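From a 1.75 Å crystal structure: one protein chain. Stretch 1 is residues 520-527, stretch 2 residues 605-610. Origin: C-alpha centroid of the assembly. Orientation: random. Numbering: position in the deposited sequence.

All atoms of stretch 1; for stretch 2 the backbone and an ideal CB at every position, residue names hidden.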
# COMPACT_ATOMS: atom_id res chain seq x y z
N ASN A 520 -13.46 -8.37 13.02
CA ASN A 520 -13.12 -8.47 14.44
C ASN A 520 -11.65 -8.13 14.65
O ASN A 520 -10.84 -8.38 13.78
CB ASN A 520 -13.34 -9.89 14.97
CG ASN A 520 -14.73 -10.42 14.69
OD1 ASN A 520 -15.68 -10.11 15.40
ND2 ASN A 520 -14.85 -11.25 13.65
N PRO A 521 -11.30 -7.61 15.84
CA PRO A 521 -9.88 -7.52 16.19
C PRO A 521 -9.33 -8.92 16.41
O PRO A 521 -10.12 -9.81 16.76
CB PRO A 521 -9.89 -6.71 17.49
CG PRO A 521 -11.22 -7.04 18.12
CD PRO A 521 -12.18 -7.16 16.94
N MET A 522 -8.03 -9.13 16.23
CA MET A 522 -7.51 -10.49 16.38
C MET A 522 -7.62 -11.01 17.82
O MET A 522 -7.68 -12.23 18.03
CB MET A 522 -6.06 -10.58 15.87
CG MET A 522 -5.97 -10.96 14.37
SD MET A 522 -6.95 -12.43 13.96
CE MET A 522 -6.22 -13.63 15.07
N TRP A 523 -7.67 -10.13 18.83
CA TRP A 523 -7.90 -10.65 20.18
C TRP A 523 -9.26 -11.32 20.28
O TRP A 523 -9.41 -12.33 20.98
CB TRP A 523 -7.79 -9.57 21.27
CG TRP A 523 -8.14 -8.13 20.93
CD1 TRP A 523 -7.30 -7.20 20.35
CD2 TRP A 523 -9.36 -7.43 21.23
NE1 TRP A 523 -7.95 -6.00 20.24
CE2 TRP A 523 -9.21 -6.11 20.77
CE3 TRP A 523 -10.57 -7.81 21.81
CZ2 TRP A 523 -10.22 -5.15 20.88
CZ3 TRP A 523 -11.58 -6.86 21.93
CH2 TRP A 523 -11.40 -5.55 21.46
N HIS A 524 -10.26 -10.79 19.59
CA HIS A 524 -11.57 -11.42 19.66
C HIS A 524 -11.55 -12.76 18.93
O HIS A 524 -12.11 -13.73 19.42
CB HIS A 524 -12.67 -10.51 19.10
CG HIS A 524 -14.04 -11.10 19.24
ND1 HIS A 524 -14.57 -11.47 20.45
CD2 HIS A 524 -14.97 -11.42 18.30
CE1 HIS A 524 -15.78 -11.98 20.27
NE2 HIS A 524 -16.04 -11.97 18.97
N ALA A 525 -10.87 -12.83 17.79
CA ALA A 525 -10.72 -14.09 17.07
C ALA A 525 -9.98 -15.14 17.92
O ALA A 525 -10.29 -16.33 17.85
CB ALA A 525 -9.99 -13.88 15.75
N LYS A 526 -9.02 -14.69 18.72
CA LYS A 526 -8.30 -15.60 19.60
C LYS A 526 -9.21 -16.11 20.73
O LYS A 526 -9.11 -17.28 21.13
CB LYS A 526 -7.04 -14.92 20.17
CG LYS A 526 -5.90 -14.84 19.15
CD LYS A 526 -5.30 -16.23 18.95
CE LYS A 526 -4.69 -16.45 17.58
NZ LYS A 526 -4.26 -17.89 17.41
N ASN A 527 -10.09 -15.26 21.23
CA ASN A 527 -11.08 -15.72 22.21
C ASN A 527 -12.08 -16.71 21.60
O ASN A 527 -12.42 -17.71 22.23
CB ASN A 527 -11.83 -14.53 22.82
CG ASN A 527 -10.99 -13.81 23.87
OD1 ASN A 527 -10.15 -14.42 24.53
ND2 ASN A 527 -11.22 -12.51 24.03
N UNK A 605 -3.21 -0.90 14.91
CA UNK A 605 -2.57 -1.17 16.20
C UNK A 605 -3.53 -1.78 17.23
O UNK A 605 -3.18 -2.71 17.96
CB UNK A 605 -1.98 0.12 16.76
N UNK A 606 -4.77 -1.29 17.26
CA UNK A 606 -5.73 -1.72 18.28
C UNK A 606 -6.18 -3.18 18.12
O UNK A 606 -6.80 -3.74 19.02
CB UNK A 606 -6.96 -0.81 18.24
N UNK A 607 -5.87 -3.79 16.99
CA UNK A 607 -6.26 -5.17 16.76
C UNK A 607 -5.28 -6.21 17.29
O UNK A 607 -5.62 -7.40 17.36
CB UNK A 607 -6.45 -5.39 15.26
N UNK A 608 -4.07 -5.80 17.64
CA UNK A 608 -3.06 -6.74 18.15
C UNK A 608 -3.47 -7.20 19.55
O UNK A 608 -4.27 -6.53 20.21
CB UNK A 608 -1.67 -6.10 18.18
N UNK A 609 -2.93 -8.32 20.00
CA UNK A 609 -3.49 -8.99 21.17
C UNK A 609 -2.47 -9.48 22.19
O UNK A 609 -1.30 -9.64 21.88
CB UNK A 609 -4.33 -10.18 20.71
N UNK A 610 -2.94 -9.70 23.42
CA UNK A 610 -2.21 -10.41 24.47
C UNK A 610 -3.20 -11.17 25.34
O UNK A 610 -4.38 -10.80 25.42
CB UNK A 610 -1.38 -9.44 25.32

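Position 605 opens a 3-10 segment, and its ideal CB has no atom of stretch 1 within 5.5 Å. Nothing there selects for a charge, a size or a polar group, so many side chains would be compatible. The deposited residue is Leu-605, which makes no contact with stretch 1; its carbonyl accepts the backbone N-H of position 608, closing the turn.

At position 606 the CA-to-CB bond points sideways, again with nothing of stretch 1 within 5.5 Å. What matters is the backbone: the carbonyl oxygen faces the indole of Trp-523, and any residue could supply it. The residue is Ala-606. Trp-523 NE1 donates to Ala-606 O at 2.8 Å with an almost linear N-H...O angle of 176°, and the oxygen lies near the plane of the indole, at its edge, where the N-H points.

Position 607 comes closest to the loop before the helix. An ideal CB would lie 4.1 Å from Pro-521 CA and 4.2 Å from Met-522 N, distances that do not exclude a methyl group. With phi/psi of -86/-14, the backbone does not demand glycine either, so a small residue such as alanine or serine is also plausible. Gly-607 is found. Its CA packs 4.0 Å from Pro-521 CB, and its carbonyl receives a weak hydrogen bond from the helix start, Met-522 N to Gly-607 O at 3.2 Å and 128°.

At position 608 the CA-to-CB bond points away, leaving the choice of side chain open as far as stretch 1 is concerned. Asp-608 uses its side chain locally: OD1 accepts the backbone N of position 609 at 2.7 Å. Its carbonyl turns to the indole edge, Asp-608 O lying 3.1 Å from Trp-523 CD1.

Position 609 begins a strand and points toward the helix. Its ideal CB is 3.6 Å from Trp-523 CB and 5.2 Å from Lys-526 CG, and the aliphatic parts of Met-522 and Lys-526 offer a surface for a large apolar or aromatic side chain; leucine, methionine, phenylalanine or tyrosine would be reasonable. Tyr-609 takes it, with chi1 in p. Its CB meets Trp-523 CB at 3.5 Å, and CD2 lies 3.7 Å from Met-522 CB. Lys-526 CG sits over one ring face, 3.9 Å from the centroid and only 7° off the normal, a CH-pi contact. The hydroxyl is hydrogen-bonded elsewhere in the structure.

At position 610 the CA-to-CB bond points away, and stretch 1 imposes no preference. Asp-610 makes no contact with it.

Stretch 2, residues 605-610: LAGDYD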
# COMPACT_ATOMS: atom_id res chain seq x y z
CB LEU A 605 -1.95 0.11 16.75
CG LEU A 605 -0.61 0.47 16.08
CD1 LEU A 605 -0.32 1.97 16.21
CD2 LEU A 605 0.51 -0.34 16.72
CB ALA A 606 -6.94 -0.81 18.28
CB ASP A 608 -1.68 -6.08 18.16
CG ASP A 608 -0.53 -7.08 18.23
OD1 ASP A 608 -0.78 -8.31 18.32
OD2 ASP A 608 0.63 -6.63 18.20
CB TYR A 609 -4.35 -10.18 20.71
CG TYR A 609 -3.59 -11.26 19.95
CD1 TYR A 609 -2.93 -12.29 20.63
CD2 TYR A 609 -3.56 -11.26 18.56
CE1 TYR A 609 -2.25 -13.28 19.95
CE2 TYR A 609 -2.88 -12.27 17.86
CZ TYR A 609 -2.23 -13.27 18.57
OH TYR A 609 -1.55 -14.26 17.90
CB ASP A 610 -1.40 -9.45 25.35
CG ASP A 610 -0.02 -9.15 24.80
OD1 ASP A 610 0.69 -10.10 24.39
OD2 ASP A 610 0.36 -7.97 24.81
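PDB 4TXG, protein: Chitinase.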